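Local coordinates for protein chitinase (Chromobacterium violaceum, PDB 4TXG) that probably binds chitin and hydrolyses its glycosidic bonds as a family 18 glycoside hydrolase, at residues A420-W425 with G437-D442; P431-I436 with Y759-S764. All coordinates share one frame; numbering follows the deposited sequence.

Contact 1: residues A420-W425 with G437-D442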
ATOM      1  N   ALA A 420      -1.620 -17.861  14.010  1.00 10.24           N
ATOM      2  CA  ALA A 420      -1.474 -19.296  13.781  1.00 14.44           C
ATOM      3  C   ALA A 420      -0.551 -19.603  12.602  1.00 13.48           C
ATOM      4  O   ALA A 420       0.104 -20.651  12.566  1.00 12.54           O
ATOM      5  CB  ALA A 420      -2.843 -19.935  13.559  1.00 16.24           C
ATOM      6  N   GLU A 421      -0.501 -18.690  11.634  1.00 12.69           N
ATOM      7  CA  GLU A 421       0.371 -18.874  10.478  1.00 11.93           C
ATOM      8  C   GLU A 421       1.828 -18.677  10.877  1.00 12.27           C
ATOM      9  O   GLU A 421       2.696 -19.487  10.534  1.00 11.12           O
ATOM     10  CB  GLU A 421      -0.007 -17.913   9.351  1.00 15.15           C
ATOM     11  CG  GLU A 421       0.787 -18.124   8.076  1.00 17.02           C
ATOM     12  CD  GLU A 421       0.191 -17.403   6.880  1.00 24.98           C
ATOM     13  OE1 GLU A 421       0.735 -17.566   5.766  1.00 34.89           O
ATOM     14  OE2 GLU A 421      -0.823 -16.685   7.038  1.00 23.32           O
ATOM     15  N   LEU A 422       2.094 -17.601  11.610  1.00  9.24           N
ATOM     16  CA  LEU A 422       3.439 -17.331  12.108  1.00 10.48           C
ATOM     17  C   LEU A 422       3.926 -18.447  13.030  1.00 13.13           C
ATOM     18  O   LEU A 422       5.093 -18.828  12.977  1.00 11.49           O
ATOM     19  CB  LEU A 422       3.480 -15.976  12.829  1.00  9.17           C
ATOM     20  CG  LEU A 422       3.219 -14.780  11.909  1.00 10.37           C
ATOM     21  CD1 LEU A 422       3.475 -13.468  12.657  1.00 12.05           C
ATOM     22  CD2 LEU A 422       4.082 -14.859  10.671  1.00 13.69           C
ATOM     23  N   ALA A 423       3.034 -18.985  13.859  1.00 10.01           N
ATOM     24  CA  ALA A 423       3.401 -20.090  14.736  1.00 13.40           C
ATOM     25  C   ALA A 423       3.767 -21.328  13.915  1.00 12.98           C
ATOM     26  O   ALA A 423       4.723 -22.043  14.237  1.00 10.89           O
ATOM     27  CB  ALA A 423       2.266 -20.408  15.709  1.00 10.79           C
ATOM     28  N   PHE A 424       3.024 -21.569  12.845  1.00 11.74           N
ATOM     29  CA  PHE A 424       3.274 -22.756  12.033  1.00 12.55           C
ATOM     30  C   PHE A 424       4.654 -22.694  11.377  1.00 11.97           C
ATOM     31  O   PHE A 424       5.307 -23.730  11.193  1.00 11.77           O
ATOM     32  CB  PHE A 424       2.189 -22.917  10.971  1.00 11.05           C
ATOM     33  CG  PHE A 424       2.304 -24.190  10.183  1.00 14.06           C
ATOM     34  CD1 PHE A 424       1.985 -25.400  10.767  1.00 16.14           C
ATOM     35  CD2 PHE A 424       2.718 -24.169   8.863  1.00 18.84           C
ATOM     36  CE1 PHE A 424       2.085 -26.579  10.047  1.00 20.75           C
ATOM     37  CE2 PHE A 424       2.822 -25.351   8.139  1.00 19.08           C
ATOM     38  CZ  PHE A 424       2.502 -26.545   8.736  1.00 17.45           C
ATOM     39  N   TRP A 425       5.100 -21.485  11.041  1.00 12.00           N
ATOM     40  CA  TRP A 425       6.417 -21.315  10.412  1.00 12.90           C
ATOM     41  C   TRP A 425       7.537 -21.069  11.417  1.00 13.69           C
ATOM     42  O   TRP A 425       8.662 -20.755  11.017  1.00 13.10           O
ATOM     43  CB  TRP A 425       6.410 -20.158   9.407  1.00 14.39           C
ATOM     44  CG  TRP A 425       5.371 -20.240   8.334  1.00 21.41           C
ATOM     45  CD1 TRP A 425       4.478 -19.264   7.995  1.00 27.63           C
ATOM     46  CD2 TRP A 425       5.103 -21.349   7.463  1.00 26.78           C
ATOM     47  NE1 TRP A 425       3.676 -19.694   6.967  1.00 30.20           N
ATOM     48  CE2 TRP A 425       4.036 -20.969   6.625  1.00 29.78           C
ATOM     49  CE3 TRP A 425       5.660 -22.621   7.310  1.00 27.97           C
ATOM     50  CZ2 TRP A 425       3.516 -21.817   5.652  1.00 31.55           C
ATOM     51  CZ3 TRP A 425       5.144 -23.461   6.339  1.00 34.06           C
ATOM     52  CH2 TRP A 425       4.080 -23.056   5.525  1.00 33.72           C
ATOM     53  N   GLY A 437       6.446 -10.314  15.573  1.00  9.16           N
ATOM     54  CA  GLY A 437       5.498 -10.884  14.621  1.00 10.52           C
ATOM     55  C   GLY A 437       5.107  -9.825  13.601  1.00  9.66           C
ATOM     56  O   GLY A 437       4.873  -8.687  13.980  1.00  8.89           O
ATOM     57  N   TYR A 438       5.021 -10.183  12.318  1.00  9.43           N
ATOM     58  CA  TYR A 438       4.965  -9.145  11.280  1.00  9.47           C
ATOM     59  C   TYR A 438       3.672  -9.042  10.472  1.00  7.92           C
ATOM     60  O   TYR A 438       3.555  -8.146   9.638  1.00 10.64           O
ATOM     61  CB  TYR A 438       6.132  -9.325  10.298  1.00  9.09           C
ATOM     62  CG  TYR A 438       6.187 -10.694   9.674  1.00  8.62           C
ATOM     63  CD1 TYR A 438       5.457 -10.989   8.527  1.00 12.48           C
ATOM     64  CD2 TYR A 438       6.956 -11.697  10.244  1.00 12.35           C
ATOM     65  CE1 TYR A 438       5.497 -12.253   7.966  1.00 17.63           C
ATOM     66  CE2 TYR A 438       7.008 -12.956   9.686  1.00 15.56           C
ATOM     67  CZ  TYR A 438       6.282 -13.228   8.552  1.00 21.13           C
ATOM     68  OH  TYR A 438       6.337 -14.490   8.009  1.00 24.20           O
ATOM     69  N   LEU A 439       2.705  -9.933  10.696  1.00  6.30           N
ATOM     70  CA  LEU A 439       1.469  -9.901   9.909  1.00  8.04           C
ATOM     71  C   LEU A 439       0.468  -8.927  10.520  1.00  7.59           C
ATOM     72  O   LEU A 439      -0.609  -9.319  10.982  1.00  8.64           O
ATOM     73  CB  LEU A 439       0.843 -11.304   9.799  1.00  8.55           C
ATOM     74  CG  LEU A 439       1.533 -12.274   8.837  1.00 17.24           C
ATOM     75  CD1 LEU A 439       0.793 -13.601   8.773  1.00 13.84           C
ATOM     76  CD2 LEU A 439       1.638 -11.649   7.445  1.00 17.03           C
ATOM     77  N   ASN A 440       0.826  -7.653  10.529  1.00  7.26           N
ATOM     78  CA  ASN A 440      -0.041  -6.653  11.133  1.00  7.50           C
ATOM     79  C   ASN A 440       0.285  -5.263  10.613  1.00  6.84           C
ATOM     80  O   ASN A 440       1.377  -5.016  10.114  1.00  6.95           O
ATOM     81  CB  ASN A 440       0.072  -6.699  12.665  1.00  7.40           C
ATOM     82  CG  ASN A 440       1.504  -6.506  13.150  1.00  7.51           C
ATOM     83  OD1 ASN A 440       1.951  -5.379  13.341  1.00  6.65           O
ATOM     84  ND2 ASN A 440       2.231  -7.608  13.339  1.00  7.54           N
ATOM     85  N   THR A 441      -0.696  -4.374  10.726  1.00  5.39           N
ATOM     86  CA  THR A 441      -0.623  -3.015  10.203  1.00  6.04           C
ATOM     87  C   THR A 441       0.538  -2.228  10.803  1.00  5.60           C
ATOM     88  O   THR A 441       1.259  -1.517  10.091  1.00  6.21           O
ATOM     89  CB  THR A 441      -1.956  -2.288  10.485  1.00  5.19           C
ATOM     90  OG1 THR A 441      -3.016  -3.033   9.869  1.00  7.65           O
ATOM     91  CG2 THR A 441      -1.952  -0.860   9.930  1.00  7.84           C
ATOM     92  N   ASP A 442       0.727  -2.384  12.108  1.00  5.75           N
ATOM     93  CA  ASP A 442       1.769  -1.656  12.834  1.00  6.01           C
ATOM     94  C   ASP A 442       3.147  -2.023  12.286  1.00  7.21           C
ATOM     95  O   ASP A 442       3.998  -1.139  12.105  1.00  5.84           O
ATOM     96  CB  ASP A 442       1.669  -1.957  14.339  1.00  6.98           C
ATOM     97  CG  ASP A 442       2.703  -1.220  15.168  1.00  9.43           C
ATOM     98  OD1 ASP A 442       2.443  -0.071  15.595  1.00  8.74           O
ATOM     99  OD2 ASP A 442       3.778  -1.806  15.426  1.00  9.83           O
TER
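The ring of Tyr438 is met obliquely at its hydroxyl end by Leu422, whose CD2 lies 3.5 Å from CZ of Tyr438 and equally close to OH. A second flat group sits beside this contact: Phe424 CD2 lies over one face of the Trp425 indole, 3.5 Å above its plane and displaced toward the rim, while Glu421 OE1 reaches the indole edge in plane. The Phe424 ring in turn has Trp425 CH2 at its edge and a cation-pi partner in Arg405. In the TIM barrel of the family 18 domain, this contact belongs to the long connection between the neighbouring parallel strands 391-395 and 457-462, where short helix 420-424 packs on the approach to helix 441-448.

Leu422 carries most of the interface. With its CG anti to the carbonyl carbon (chi1 -65°), CG itself comes to 4.1 Å from Leu439 CD1. Of the two methyls, CD1 rests on the backbone, 3.8 Å from Gly437 CA and close to Tyr438 N, a buried amide with no partner in the model. CD2 touches both the tyrosine ring and Leu439, approaching Leu439 CD1 to 4.0 Å. The extended Glu421 side chain crosses Leu439 at about a right angle, bringing OE2 to 3.9 Å from the same methyl CD1 of Leu439.

Beyond Leu439, the centre of an inverse gamma turn, Asn440 is the N-cap of helix 441-448, its OD1 accepting from Trp443 N. The amide nitrogen reaches back past the turn: Asn440 ND2 donates to Gly437 O at 2.9 Å, with an N-H...O angle of 141°. That carbonyl also receives Asn726 ND2; the Asn440 donor stands above its plane, 49° out, although Gly437 O itself lies nearly in the asparagine amide plane.

Contact 2: residues P431-I436 with Y759-S764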
ATOM      1  N   PRO A 431      15.004 -17.577  17.781  1.00 13.89           N
ATOM      2  CA  PRO A 431      15.652 -16.513  18.556  1.00 16.19           C
ATOM      3  C   PRO A 431      15.994 -15.279  17.726  1.00 13.17           C
ATOM      4  O   PRO A 431      15.825 -14.169  18.224  1.00 14.38           O
ATOM      5  CB  PRO A 431      16.936 -17.175  19.066  1.00 18.99           C
ATOM      6  CG  PRO A 431      16.647 -18.640  19.056  1.00 21.64           C
ATOM      7  CD  PRO A 431      15.692 -18.875  17.922  1.00 16.08           C
ATOM      8  N   GLN A 432      16.461 -15.483  16.494  1.00 12.66           N
ATOM      9  CA  GLN A 432      16.899 -14.383  15.631  1.00 13.18           C
ATOM     10  C   GLN A 432      15.804 -13.352  15.341  1.00 12.19           C
ATOM     11  O   GLN A 432      16.103 -12.204  15.029  1.00 10.80           O
ATOM     12  CB  GLN A 432      17.423 -14.930  14.301  1.00 14.98           C
ATOM     13  CG  GLN A 432      18.677 -15.798  14.408  1.00 21.56           C
ATOM     14  CD  GLN A 432      18.362 -17.280  14.373  1.00 25.57           C
ATOM     15  OE1 GLN A 432      17.443 -17.752  15.049  1.00 20.81           O
ATOM     16  NE2 GLN A 432      19.117 -18.023  13.570  1.00 28.93           N
ATOM     17  N   TYR A 433      14.540 -13.758  15.417  1.00  9.30           N
ATOM     18  CA  TYR A 433      13.452 -12.841  15.078  1.00  8.62           C
ATOM     19  C   TYR A 433      13.039 -11.953  16.258  1.00 12.33           C
ATOM     20  O   TYR A 433      12.214 -11.055  16.106  1.00 10.44           O
ATOM     21  CB  TYR A 433      12.251 -13.618  14.557  1.00  8.67           C
ATOM     22  CG  TYR A 433      12.321 -13.947  13.077  1.00 10.96           C
ATOM     23  CD1 TYR A 433      13.468 -14.491  12.513  1.00 14.34           C
ATOM     24  CD2 TYR A 433      11.229 -13.727  12.247  1.00 12.50           C
ATOM     25  CE1 TYR A 433      13.525 -14.799  11.155  1.00 13.91           C
ATOM     26  CE2 TYR A 433      11.283 -14.038  10.892  1.00 11.12           C
ATOM     27  CZ  TYR A 433      12.424 -14.565  10.355  1.00 13.67           C
ATOM     28  OH  TYR A 433      12.455 -14.873   9.010  1.00 13.00           O
ATOM     29  N   GLY A 434      13.630 -12.196  17.424  1.00 13.28           N
ATOM     30  CA  GLY A 434      13.448 -11.317  18.570  1.00 14.34           C
ATOM     31  C   GLY A 434      12.004 -11.075  18.979  1.00 13.23           C
ATOM     32  O   GLY A 434      11.647  -9.971  19.399  1.00 12.23           O
ATOM     33  N   ASN A 435      11.188 -12.115  18.850  1.00 11.06           N
ATOM     34  CA  ASN A 435       9.752 -12.074  19.143  1.00 13.11           C
ATOM     35  C   ASN A 435       8.984 -10.953  18.453  1.00 11.95           C
ATOM     36  O   ASN A 435       8.019 -10.409  18.999  1.00 12.60           O
ATOM     37  CB  ASN A 435       9.524 -11.996  20.640  1.00 17.15           C
ATOM     38  CG  ASN A 435       9.780 -13.322  21.315  1.00 23.68           C
ATOM     39  OD1 ASN A 435      10.845 -13.531  21.885  1.00 23.48           O
ATOM     40  ND2 ASN A 435       8.817 -14.247  21.212  1.00 23.77           N
ATOM     41  N   ILE A 436       9.405 -10.637  17.236  1.00 10.03           N
ATOM     42  CA  ILE A 436       8.660  -9.721  16.389  1.00  8.29           C
ATOM     43  C   ILE A 436       7.759 -10.505  15.446  1.00 11.38           C
ATOM     44  O   ILE A 436       8.245 -11.282  14.629  1.00 13.50           O
ATOM     45  CB  ILE A 436       9.605  -8.824  15.582  1.00  8.42           C
ATOM     46  CG1 ILE A 436      10.411  -7.940  16.552  1.00 14.70           C
ATOM     47  CG2 ILE A 436       8.819  -7.972  14.571  1.00 10.73           C
ATOM     48  CD1 ILE A 436      11.265  -6.904  15.877  1.00 17.22           C
ATOM     49  N   TYR A 759      20.405  -9.005   8.726  1.00  8.31           N
ATOM     50  CA  TYR A 759      19.254  -8.727   9.584  1.00  8.20           C
ATOM     51  C   TYR A 759      18.129  -9.705   9.221  1.00  8.34           C
ATOM     52  O   TYR A 759      18.243 -10.441   8.238  1.00 10.93           O
ATOM     53  CB  TYR A 759      18.803  -7.268   9.465  1.00  7.66           C
ATOM     54  CG  TYR A 759      18.589  -6.774   8.050  1.00  7.40           C
ATOM     55  CD1 TYR A 759      19.646  -6.278   7.290  1.00  8.28           C
ATOM     56  CD2 TYR A 759      17.324  -6.772   7.487  1.00  8.23           C
ATOM     57  CE1 TYR A 759      19.448  -5.819   5.989  1.00  8.26           C
ATOM     58  CE2 TYR A 759      17.118  -6.319   6.195  1.00  7.02           C
ATOM     59  CZ  TYR A 759      18.184  -5.846   5.451  1.00  7.23           C
ATOM     60  OH  TYR A 759      17.967  -5.388   4.171  1.00  8.26           O
ATOM     61  N   TYR A 760      17.055  -9.728  10.007  1.00  8.06           N
ATOM     62  CA  TYR A 760      16.168 -10.891   9.979  1.00  8.27           C
ATOM     63  C   TYR A 760      14.748 -10.678   9.480  1.00  8.28           C
ATOM     64  O   TYR A 760      14.064 -11.655   9.165  1.00  9.37           O
ATOM     65  CB  TYR A 760      16.130 -11.522  11.372  1.00  8.64           C
ATOM     66  CG  TYR A 760      17.441 -12.195  11.645  1.00  9.11           C
ATOM     67  CD1 TYR A 760      17.712 -13.447  11.105  1.00 13.00           C
ATOM     68  CD2 TYR A 760      18.438 -11.557  12.372  1.00 13.01           C
ATOM     69  CE1 TYR A 760      18.921 -14.065  11.314  1.00 20.60           C
ATOM     70  CE2 TYR A 760      19.662 -12.176  12.585  1.00 16.48           C
ATOM     71  CZ  TYR A 760      19.890 -13.428  12.053  1.00 20.62           C
ATOM     72  OH  TYR A 760      21.092 -14.065  12.258  1.00 24.31           O
ATOM     73  N   LEU A 761      14.304  -9.428   9.391  1.00  7.57           N
ATOM     74  CA  LEU A 761      13.047  -9.114   8.714  1.00  7.31           C
ATOM     75  C   LEU A 761      13.278  -7.937   7.772  1.00  6.99           C
ATOM     76  O   LEU A 761      14.224  -7.163   7.964  1.00  6.95           O
ATOM     77  CB  LEU A 761      11.930  -8.803   9.717  1.00  7.26           C
ATOM     78  CG  LEU A 761      11.316 -10.019  10.431  1.00  8.02           C
ATOM     79  CD1 LEU A 761      10.435  -9.582  11.606  1.00  7.76           C
ATOM     80  CD2 LEU A 761      10.518 -10.872   9.457  1.00 10.05           C
ATOM     81  N   PRO A 762      12.418  -7.789   6.750  1.00  6.84           N
ATOM     82  CA  PRO A 762      12.670  -6.742   5.753  1.00  7.97           C
ATOM     83  C   PRO A 762      12.704  -5.321   6.312  1.00  8.65           C
ATOM     84  O   PRO A 762      12.028  -5.008   7.301  1.00  6.39           O
ATOM     85  CB  PRO A 762      11.498  -6.909   4.781  1.00  8.91           C
ATOM     86  CG  PRO A 762      11.196  -8.396   4.848  1.00  6.84           C
ATOM     87  CD  PRO A 762      11.341  -8.703   6.325  1.00  6.94           C
ATOM     88  N   ILE A 763      13.513  -4.480   5.662  1.00  6.35           N
ATOM     89  CA  ILE A 763      13.565  -3.047   5.936  1.00  7.62           C
ATOM     90  C   ILE A 763      13.538  -2.269   4.628  1.00  7.49           C
ATOM     91  O   ILE A 763      13.887  -2.802   3.565  1.00  7.14           O
ATOM     92  CB  ILE A 763      14.850  -2.638   6.714  1.00  6.30           C
ATOM     93  CG1 ILE A 763      16.076  -2.811   5.816  1.00  8.37           C
ATOM     94  CG2 ILE A 763      14.987  -3.440   8.024  1.00  6.45           C
ATOM     95  CD1 ILE A 763      17.389  -2.368   6.451  1.00  8.97           C
ATOM     96  N   SER A 764      13.099  -1.017   4.705  1.00  6.07           N
ATOM     97  CA  SER A 764      13.319  -0.059   3.629  1.00  8.24           C
ATOM     98  C   SER A 764      14.366   0.938   4.121  1.00  7.03           C
ATOM     99  O   SER A 764      14.780   0.895   5.290  1.00  8.42           O
ATOM    100  CB  SER A 764      12.024   0.654   3.215  1.00  7.20           C
ATOM    101  OG  SER A 764      11.483   1.429   4.274  1.00  6.77           O
TER
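The carbonyl O of Tyr760 accepts a hydrogen bond from Arg378 NH2 and is also met by the ring of Tyr433, whose CZ comes obliquely to 3.5 Å from it. Another carbonyl, Gln432 O, is held by Asn706 ND2 while it lies 3.6 Å from Tyr760 CG. These residues join the 3-10 turn 431-433, in the loop between helices 420-424 and 441-448 of the family 18 domain, to the loop that passes from strand 752-758 of one sheet to strand 767-773 of another in the Chitinase C region.

The Gln432-Tyr760 pair is a CH-pi contact. CB of Gln432 stands over the centre of the Tyr760 ring, 3.5 Å from the centroid and 13° off the normal. Gln432 CG, anti to the carbonyl carbon (chi1 -64°), is thereby set 3.6 Å from Tyr760 CZ.

Leu761 packs beside this pair with both methyls. Its CD2 lies 3.6 Å from Tyr433 CE2, the two side chains crossing at about a right angle, whereas its CD1 meets Ile436 CG2 at 3.7 Å as those side chains slide past each other in opposite directions. Trp443 of helix 441-448 touches both Ile436 and Leu761.

Cohesion between the loops therefore rests on aromatic and aliphatic packing, while the two carbonyls at the interface take their hydrogen bonds from Arg378 and Asn706, outside both segments.

The two contacts share one loop: residues 431-436 run directly into 437-442, and Tyr438 CD2 of contact 1 lies 3.7 Å from Leu761 CD2 of contact 2, so the two apolar contacts touch. Each is only partly buried, with Leu422 and Gly437 the buried members of the first, Ile436 and Leu761 those of the second. Contact 1 is internal to a barrel connection and mainly aliphatic, centred on one leucine beside a helix N-cap; contact 2 joins the barrel domain to the C-terminal sheets and is richer in aromatic packing. Helix 441-448 serves both, beginning within contact 1 and also lying against contact 2.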